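Local atomic coordinates of RmpA (Streptococcus mutans, PDB entry 3BJV), a protein that probably serves as the IIA component of a phosphoenolpyruvate-dependent phosphotransferase system, relaying phosphoryl groups for the uptake and phosphorylation of ascorbate. Residues Ala25-Leu28 with Ser29-Leu33; Ala4-Phe7 with Lys8-Ser12; Asn45-Ile48 with Glu49-Ser53; Ala105-Ser108 with Lys109-Thr112. All blocks are in the same frame, centred on the assembly; numbering follows the deposited sequence.

The four contacts are short-range ones along helices of an alpha/beta fold, met in chain order as interactions 2, 1, 3 and 4. Interaction 1 is the hub: its centre, on helix 22-36, lies about 14 Å from those of interactions 2 and 3. Pro32 CB packs 3.8 Å from Ser12 CA, and Val30 CG2 meets Ile47 CD1 at 3.5 Å. Interactions 2 and 3 fall on opposite sides of the chain's centre, with centres about 25 Å apart. Interaction 4 touches none of the others, but its His111 meets the ring of His68, probably the phosphorylated histidine of this family. Interactions 3 and 4 both reach the second subunit.

Interaction 1: Ala25-Leu28 with Ser29-Leu33; sequences AVKL and SVTPL
Val26 O and Lys27 O each take bonds from the turn Ser29-Thr31, where helix 22-36 passes through a proline kink: Ser29 N reaches back three residues to Val26 O (3.1 Å), while its bond to Ala25 O is weak. Pro32 has no N-H to give, and its ring carbon CD sits 3.1 Å from Leu28 O, where an amide donor would otherwise stand. The hydroxyls reinforce the turn just ahead of it. With chi1 at 71°, Ser29 OG stands between its own N and carbonyl carbon and bonds to Val26 O at 3.2 Å, coming from the same face of that carbonyl as Ser29 N. Three donors grip Lys27 O: Thr31 N at 3.1 Å, nearly in line with the C=O, and Val30 N and Thr31 OG1, each well above the carbonyl plane. Lys27 runs beside Thr31, both pointing the same way, and its bent chain ends in a salt bridge to Glu24. On the buried side, Ser29 faces Leu100 and Ala102 of strand 96-104, so the helix lies against the sheet, while Val26 and Val30 meet Ile47 of helix 42-54. Val30 CG2 comes within 3.7 Å of Val26 O.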
loop_
_atom_site.group_PDB
_atom_site.type_symbol
_atom_site.label_atom_id
_atom_site.label_comp_id
_atom_site.label_asym_id
_atom_site.label_seq_id
_atom_site.Cartn_x
_atom_site.Cartn_y
_atom_site.Cartn_z
ATOM N N ALA A 25 16.330 -5.773 14.821
ATOM C CA ALA A 25 15.810 -4.528 14.239
ATOM C C ALA A 25 14.276 -4.540 14.373
ATOM O O ALA A 25 13.656 -3.591 14.812
ATOM C CB ALA A 25 16.259 -4.426 12.777
ATOM N N VAL A 26 13.692 -5.674 14.022
ATOM C CA VAL A 26 12.258 -5.874 14.116
ATOM C C VAL A 26 11.784 -5.793 15.570
ATOM O O VAL A 26 10.810 -5.129 15.848
ATOM C CB VAL A 26 11.827 -7.187 13.403
ATOM C CG1 VAL A 26 10.372 -7.538 13.721
ATOM C CG2 VAL A 26 12.027 -7.014 11.925
ATOM N N LYS A 27 12.472 -6.447 16.493
ATOM C CA LYS A 27 12.119 -6.319 17.912
ATOM C C LYS A 27 12.049 -4.828 18.375
ATOM O O LYS A 27 11.116 -4.401 19.064
ATOM C CB LYS A 27 13.153 -7.074 18.763
ATOM C CG LYS A 27 12.838 -7.037 20.278
ATOM C CD LYS A 27 14.099 -7.374 21.065
ATOM C CE LYS A 27 14.708 -6.141 21.669
ATOM N NZ LYS A 27 16.058 -6.409 22.157
ATOM N N LEU A 28 13.078 -4.076 18.024
ATOM C CA LEU A 28 13.172 -2.685 18.394
ATOM C C LEU A 28 12.007 -1.866 17.895
ATOM O O LEU A 28 11.634 -0.896 18.549
ATOM C CB LEU A 28 14.452 -2.081 17.845
ATOM C CG LEU A 28 15.744 -2.608 18.446
ATOM C CD1 LEU A 28 16.860 -1.998 17.659
ATOM C CD2 LEU A 28 15.910 -2.326 19.986
ATOM N N SER A 29 11.439 -2.224 16.742
ATOM C CA SER A 29 10.407 -1.369 16.167
ATOM C C SER A 29 9.011 -1.629 16.765
ATOM O O SER A 29 8.109 -0.813 16.702
ATOM C CB SER A 29 10.444 -1.404 14.613
ATOM O OG SER A 29 9.992 -2.638 14.073
ATOM N N VAL A 30 8.848 -2.775 17.386
ATOM C CA VAL A 30 7.518 -3.210 17.825
ATOM C C VAL A 30 7.361 -3.043 19.336
ATOM O O VAL A 30 6.257 -2.907 19.850
ATOM C CB VAL A 30 7.304 -4.702 17.424
ATOM C CG1 VAL A 30 6.142 -5.315 18.215
ATOM C CG2 VAL A 30 7.100 -4.796 15.894
ATOM N N THR A 31 8.493 -3.102 20.027
ATOM C CA THR A 31 8.552 -2.992 21.455
ATOM C C THR A 31 7.858 -1.728 21.940
ATOM O O THR A 31 7.055 -1.788 22.841
ATOM C CB THR A 31 10.014 -3.041 21.903
ATOM O OG1 THR A 31 10.359 -4.405 22.126
ATOM C CG2 THR A 31 10.202 -2.233 23.200
ATOM N N PRO A 32 8.156 -0.565 21.341
ATOM C CA PRO A 32 7.414 0.621 21.821
ATOM C C PRO A 32 5.884 0.486 21.852
ATOM O O PRO A 32 5.259 1.048 22.750
ATOM C CB PRO A 32 7.890 1.756 20.888
ATOM C CG PRO A 32 9.189 1.283 20.326
ATOM C CD PRO A 32 9.153 -0.232 20.302
ATOM N N LEU A 33 5.314 -0.253 20.894
ATOM C CA LEU A 33 3.882 -0.525 20.769
ATOM C C LEU A 33 3.324 -1.618 21.710
ATOM O O LEU A 33 2.139 -1.609 22.061
ATOM C CB LEU A 33 3.569 -0.972 19.337
ATOM C CG LEU A 33 3.937 0.003 18.246
ATOM C CD1 LEU A 33 3.532 -0.568 16.863
ATOM C CD2 LEU A 33 3.273 1.336 18.561
#

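Interaction 2: Ala4-Phe7 with Lys8-Ser12; sequences AQAF and KENHS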
loop_
_atom_site.group_PDB
_atom_site.type_symbol
_atom_site.label_atom_id
_atom_site.label_comp_id
_atom_site.label_asym_id
_atom_site.label_seq_id
_atom_site.Cartn_x
_atom_site.Cartn_y
_atom_site.Cartn_z
ATOM N N ALA A 4 1.692 11.581 13.255
ATOM C CA ALA A 4 2.182 12.422 14.363
ATOM C C ALA A 4 1.605 12.099 15.758
ATOM O O ALA A 4 2.316 11.938 16.787
ATOM C CB ALA A 4 1.958 13.863 14.034
ATOM N N GLN A 5 0.297 12.001 15.783
ATOM C CA GLN A 5 -0.412 11.735 16.988
ATOM C C GLN A 5 -0.156 10.325 17.492
ATOM O O GLN A 5 -0.002 10.146 18.690
ATOM C CB GLN A 5 -1.878 12.062 16.766
ATOM C CG GLN A 5 -2.847 11.148 17.422
ATOM C CD GLN A 5 -3.549 11.789 18.593
ATOM O OE1 GLN A 5 -4.762 12.111 18.521
ATOM N NE2 GLN A 5 -2.800 11.979 19.700
ATOM N N ALA A 6 -0.083 9.324 16.598
ATOM C CA ALA A 6 0.358 7.975 16.983
ATOM C C ALA A 6 1.759 7.991 17.619
ATOM O O ALA A 6 1.993 7.416 18.700
ATOM C CB ALA A 6 0.334 7.037 15.771
ATOM N N PHE A 7 2.693 8.641 16.941
ATOM C CA PHE A 7 4.046 8.771 17.455
ATOM C C PHE A 7 4.067 9.386 18.849
ATOM O O PHE A 7 4.739 8.880 19.680
ATOM C CB PHE A 7 4.906 9.645 16.546
ATOM C CG PHE A 7 5.324 8.988 15.280
ATOM C CD1 PHE A 7 5.358 7.593 15.161
ATOM C CD2 PHE A 7 5.744 9.775 14.202
ATOM C CE1 PHE A 7 5.764 7.000 14.011
ATOM C CE2 PHE A 7 6.186 9.179 13.008
ATOM C CZ PHE A 7 6.187 7.770 12.911
ATOM N N LYS A 8 3.371 10.506 19.060
ATOM C CA LYS A 8 3.332 11.166 20.361
ATOM C C LYS A 8 2.681 10.317 21.434
ATOM O O LYS A 8 3.261 10.111 22.488
ATOM C CB LYS A 8 2.542 12.469 20.293
ATOM C CG LYS A 8 3.009 13.466 19.289
ATOM C CD LYS A 8 2.425 14.829 19.686
ATOM C CE LYS A 8 1.980 15.693 18.497
ATOM N NZ LYS A 8 1.304 16.955 18.975
ATOM N N GLU A 9 1.468 9.837 21.164
ATOM C CA GLU A 9 0.716 9.045 22.127
ATOM C C GLU A 9 1.469 7.770 22.479
ATOM O O GLU A 9 1.408 7.327 23.633
ATOM C CB GLU A 9 -0.629 8.615 21.555
ATOM C CG GLU A 9 -1.815 9.502 21.724
ATOM C CD GLU A 9 -3.061 8.926 20.947
ATOM O OE1 GLU A 9 -3.043 7.717 20.470
ATOM O OE2 GLU A 9 -4.052 9.709 20.804
ATOM N N ASN A 10 2.117 7.125 21.495
ATOM C CA ASN A 10 2.767 5.832 21.788
ATOM C C ASN A 10 4.211 5.935 22.250
ATOM O O ASN A 10 4.817 4.917 22.566
ATOM C CB ASN A 10 2.644 4.883 20.615
ATOM C CG ASN A 10 1.224 4.433 20.409
ATOM O OD1 ASN A 10 0.754 3.591 21.125
ATOM N ND2 ASN A 10 0.531 4.998 19.437
ATOM N N HIS A 11 4.744 7.169 22.298
ATOM C CA HIS A 11 6.174 7.459 22.454
ATOM C C HIS A 11 7.020 6.507 21.665
ATOM O O HIS A 11 8.012 5.921 22.184
ATOM C CB HIS A 11 6.571 7.376 23.916
ATOM C CG HIS A 11 5.712 8.215 24.789
ATOM N ND1 HIS A 11 4.593 7.711 25.441
ATOM C CD2 HIS A 11 5.760 9.540 25.059
ATOM C CE1 HIS A 11 4.041 8.694 26.126
ATOM N NE2 HIS A 11 4.725 9.812 25.903
ATOM N N SER A 12 6.648 6.350 20.409
ATOM C CA SER A 12 7.192 5.267 19.660
ATOM C C SER A 12 8.205 5.696 18.610
ATOM O O SER A 12 8.492 4.919 17.688
ATOM C CB SER A 12 6.055 4.520 19.028
ATOM O OG SER A 12 5.329 5.445 18.264
#
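Ala6 O is held by two donors of Asn10, the backbone N at 2.8 Å and the side-chain ND2 at 2.9 Å, which approach from opposite faces of the carbonyl plane. They mark the last turn of helix 3-10, which closes in a Schellman motif at His11. Placing CG anti to its own carbonyl carbon (chi1 -69°) swings the Asn10 amide back over the preceding turn, and the bond from ND2 fixes its rotation. The other end of that amide is also engaged, since Asn10 OD1 bonds to Ser36 OG at the end of helix 22-36. Beyond the helix the chain turns at His11, whose phi is positive (39°), and Ser12 N then bonds to Phe7 O at 3.3 Å, in the carbonyl plane; the companion bond from His11 N to Lys8 O is weak. Ser12 OG lies at the edge of the Phe7 ring, 3.8 Å from CD1, and is hydrogen-bonded to Phe80 O of strand 79-85. Phe7 itself packs on Leu142 and Val145 of helix 138-147 and also on Leu82 of strand 79-85, so its ring lies between that helix and the sheet. Toward the outer surface, Gln5 NE2 comes to 2.8 Å of Glu9 OE2 at an angle too poor for a hydrogen bond. The amide and carboxylate planes are turned 46° apart. Lys8 O sits 3.6 Å above the centre of the His11 ring.

Interaction 3: Asn45-Ile48 with Glu49-Ser53; sequences NAII and ESTES
The Asn45 amide and the Glu49 carboxylate lie in nearly parallel planes, only 7° apart, yet the closest approach between the side chains is made by an aliphatic carbon: Glu49 CG lies 3.6 Å from Asn45 OD1, at similar distances from the amide CG and ND2, while the nearest polar atoms of the two side-chain ends, Asn45 ND2 and Glu49 OE2, stay 4.1 Å apart. Both sit on the exposed side of helix 42-54, a regular alpha-helix whose hydroxyl side chains bond back to carbonyls four residues earlier. Thr51 OG1 gives the shortest of these bonds, 2.7 Å to Ile47 O, rising well above that carbonyl's plane, and Thr51 N takes the opposite face. The Thr51 chi1 of -61° puts OG1 beside its own N, over the turn before. Tyr58 OH, a second partner of Thr51 OG1, ties the helix to the chain that follows. Ser50 repeats the pattern, with OG 3.0 Å from Ala46 O, again on the other face from the backbone donor. Ala46 and Ile47 both pack on Ala69. Ser50 touches Lys109 of the second subunit. One turn further on, Ser53 OG bonds to Glu49 O at 2.8 Å.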
loop_
_atom_site.group_PDB
_atom_site.type_symbol
_atom_site.label_atom_id
_atom_site.label_comp_id
_atom_site.label_asym_id
_atom_site.label_seq_id
_atom_site.Cartn_x
_atom_site.Cartn_y
_atom_site.Cartn_z
ATOM N N ASN A 45 6.277 -12.088 17.777
ATOM C CA ASN A 45 6.533 -13.451 17.318
ATOM C C ASN A 45 5.921 -13.636 15.929
ATOM O O ASN A 45 6.523 -14.272 15.056
ATOM C CB ASN A 45 5.964 -14.500 18.327
ATOM C CG ASN A 45 6.128 -15.967 17.835
ATOM O OD1 ASN A 45 5.204 -16.564 17.291
ATOM N ND2 ASN A 45 7.307 -16.532 18.016
ATOM N N ALA A 46 4.732 -13.065 15.721
ATOM C CA ALA A 46 4.058 -13.162 14.413
ATOM C C ALA A 46 4.850 -12.573 13.245
ATOM O O ALA A 46 4.854 -13.150 12.161
ATOM C CB ALA A 46 2.665 -12.567 14.449
ATOM N N ILE A 47 5.488 -11.427 13.459
ATOM C CA ILE A 47 6.183 -10.712 12.381
ATOM C C ILE A 47 7.344 -11.584 12.023
ATOM O O ILE A 47 7.585 -11.824 10.842
ATOM C CB ILE A 47 6.626 -9.264 12.801
ATOM C CG1 ILE A 47 5.441 -8.311 12.760
ATOM C CG2 ILE A 47 7.603 -8.670 11.828
ATOM C CD1 ILE A 47 5.653 -7.068 13.685
ATOM N N ILE A 48 8.026 -12.108 13.052
ATOM C CA ILE A 48 9.198 -12.959 12.849
ATOM C C ILE A 48 8.850 -14.258 12.172
ATOM O O ILE A 48 9.487 -14.624 11.210
ATOM C CB ILE A 48 10.035 -13.168 14.176
ATOM C CG1 ILE A 48 10.754 -11.851 14.569
ATOM C CG2 ILE A 48 11.016 -14.314 14.023
ATOM C CD1 ILE A 48 11.861 -12.055 15.489
ATOM N N GLU A 49 7.867 -14.979 12.695
ATOM C CA GLU A 49 7.371 -16.189 12.006
ATOM C C GLU A 49 6.894 -15.968 10.598
ATOM O O GLU A 49 7.196 -16.797 9.738
ATOM C CB GLU A 49 6.261 -16.902 12.804
ATOM C CG GLU A 49 6.733 -17.338 14.164
ATOM C CD GLU A 49 7.945 -18.236 14.076
ATOM O OE1 GLU A 49 7.757 -19.303 13.463
ATOM O OE2 GLU A 49 9.065 -17.888 14.567
ATOM N N SER A 50 6.154 -14.880 10.342
ATOM C CA SER A 50 5.751 -14.553 8.959
ATOM C C SER A 50 6.915 -14.243 8.049
ATOM O O SER A 50 6.926 -14.624 6.899
ATOM C CB SER A 50 4.772 -13.401 8.935
ATOM O OG SER A 50 3.572 -13.833 9.551
ATOM N N THR A 51 7.900 -13.548 8.568
ATOM C CA THR A 51 9.078 -13.200 7.830
ATOM C C THR A 51 9.880 -14.453 7.460
ATOM O O THR A 51 10.300 -14.580 6.286
ATOM C CB THR A 51 9.957 -12.237 8.632
ATOM O OG1 THR A 51 9.207 -11.052 8.885
ATOM C CG2 THR A 51 11.138 -11.874 7.872
ATOM N N GLU A 52 10.114 -15.336 8.457
ATOM C CA GLU A 52 10.865 -16.574 8.266
ATOM C C GLU A 52 10.165 -17.431 7.226
ATOM O O GLU A 52 10.828 -17.923 6.290
ATOM C CB GLU A 52 10.981 -17.386 9.552
ATOM C CG GLU A 52 11.915 -16.794 10.581
ATOM C CD GLU A 52 13.335 -17.184 10.345
ATOM O OE1 GLU A 52 13.633 -17.838 9.311
ATOM O OE2 GLU A 52 14.167 -16.847 11.208
ATOM N N SER A 53 8.838 -17.598 7.379
ATOM C CA SER A 53 8.062 -18.397 6.399
ATOM C C SER A 53 7.820 -17.796 5.030
ATOM O O SER A 53 7.581 -18.520 4.075
ATOM C CB SER A 53 6.718 -18.793 6.978
ATOM O OG SER A 53 6.940 -19.199 8.307
#

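Interaction 4: Ala105-Ser108 with Lys109-Thr112; sequences ATSS and KIHT
Among the hydrogen bonds, the side chain of Ser107 makes the one that opens helix 108-123: its OG accepts from Ile110 N at 3.2 Å with an N-H...O angle of 161°. A chi1 of 79° swings OG forward, between its own N and carbonyl carbon, to meet that amide. Ser107 O takes the next donor, His111 N, at 3.2 Å, with a further, weak bond from Ile110 N. Thr112 N then bonds to Ser108 O at 3.1 Å, the first turn being complete. Ser107 is thus the N-cap residue of a helix reached from strand 96-104 through a short loop, and its hydroxyl takes up a first-turn amide that otherwise makes just a weak bond to Ser107 O. Water-mediated contact comes next. Water 1 lies 2.8 Å from Ser108 OG and also accepts a weak bond from Lys109 NZ; the lysine chain bends at its last torsion on its way there. Lys109 also makes a cation-pi contact with Tyr54 of the second subunit. Apolar contact is made by Ala105, just past the strand, which lays its CB 4.0 Å from Ile110 CG1 and against the CB of His111; Thr106 N, nearby, is held by Asp78. Of the aromatic groups, the His111 ring meets that of His68, probably the phosphoryl-carrying histidine, with planes at about 45°, and at the dimer interface His111 also touches Thr112 of the second subunit. Within its own chain, Thr112 OG1 lies at the edge of the His111 ring, in its plane.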
loop_
_atom_site.group_PDB
_atom_site.type_symbol
_atom_site.label_atom_id
_atom_site.label_comp_id
_atom_site.label_asym_id
_atom_site.label_seq_id
_atom_site.Cartn_x
_atom_site.Cartn_y
_atom_site.Cartn_z
ATOM N N ALA A 105 -2.456 -2.003 12.362
ATOM C CA ALA A 105 -3.763 -1.669 11.783
ATOM C C ALA A 105 -4.866 -2.628 12.234
ATOM O O ALA A 105 -4.677 -3.843 12.240
ATOM C CB ALA A 105 -3.700 -1.647 10.218
ATOM N N THR A 106 -6.028 -2.099 12.576
ATOM C CA THR A 106 -7.111 -2.961 13.078
ATOM C C THR A 106 -7.902 -3.698 11.970
ATOM O O THR A 106 -8.734 -4.579 12.260
ATOM C CB THR A 106 -8.061 -2.197 14.001
ATOM O OG1 THR A 106 -8.491 -0.993 13.342
ATOM C CG2 THR A 106 -7.373 -1.883 15.357
ATOM N N SER A 107 -7.618 -3.364 10.713
ATOM C CA SER A 107 -8.245 -4.016 9.561
ATOM C C SER A 107 -7.411 -3.730 8.319
ATOM O O SER A 107 -6.700 -2.708 8.275
ATOM C CB SER A 107 -9.655 -3.499 9.348
ATOM O OG SER A 107 -9.624 -2.244 8.699
ATOM N N SER A 108 -7.498 -4.620 7.316
ATOM C CA SER A 108 -6.843 -4.412 6.024
ATOM C C SER A 108 -7.328 -3.134 5.355
ATOM O O SER A 108 -6.590 -2.525 4.619
ATOM C CB SER A 108 -7.071 -5.604 5.088
ATOM O OG SER A 108 -8.465 -5.718 4.659
ATOM N N LYS A 109 -8.555 -2.713 5.630
ATOM C CA LYS A 109 -9.087 -1.523 5.023
ATOM C C LYS A 109 -8.312 -0.290 5.463
ATOM O O LYS A 109 -7.966 0.557 4.623
ATOM C CB LYS A 109 -10.606 -1.384 5.278
ATOM C CG LYS A 109 -11.391 -2.411 4.499
ATOM C CD LYS A 109 -12.909 -2.311 4.660
ATOM C CE LYS A 109 -13.508 -3.724 4.407
ATOM N NZ LYS A 109 -13.193 -4.614 5.599
ATOM N N ILE A 110 -8.019 -0.191 6.765
ATOM C CA ILE A 110 -7.288 0.975 7.233
ATOM C C ILE A 110 -5.745 0.918 6.897
ATOM O O ILE A 110 -5.096 1.962 6.656
ATOM C CB ILE A 110 -7.679 1.419 8.700
ATOM C CG1 ILE A 110 -6.564 1.161 9.667
ATOM C CG2 ILE A 110 -9.061 0.910 9.174
ATOM C CD1 ILE A 110 -5.810 2.401 9.928
ATOM N N HIS A 111 -5.189 -0.293 6.858
ATOM C CA HIS A 111 -3.842 -0.566 6.354
ATOM C C HIS A 111 -3.629 0.084 4.937
ATOM O O HIS A 111 -2.662 0.823 4.674
ATOM C CB HIS A 111 -3.695 -2.090 6.297
ATOM C CG HIS A 111 -2.358 -2.574 5.837
ATOM N ND1 HIS A 111 -2.059 -2.797 4.501
ATOM C CD2 HIS A 111 -1.258 -2.941 6.533
ATOM C CE1 HIS A 111 -0.819 -3.241 4.399
ATOM N NE2 HIS A 111 -0.312 -3.343 5.618
ATOM N N THR A 112 -4.595 -0.174 4.053
ATOM C CA THR A 112 -4.517 0.211 2.681
ATOM C C THR A 112 -4.920 1.633 2.494
ATOM O O THR A 112 -4.216 2.369 1.802
ATOM C CB THR A 112 -5.381 -0.731 1.793
ATOM O OG1 THR A 112 -4.715 -1.986 1.732
ATOM C CG2 THR A 112 -5.498 -0.204 0.355
HETATM O O HOH W 1 -10.560 -6.360 6.472
#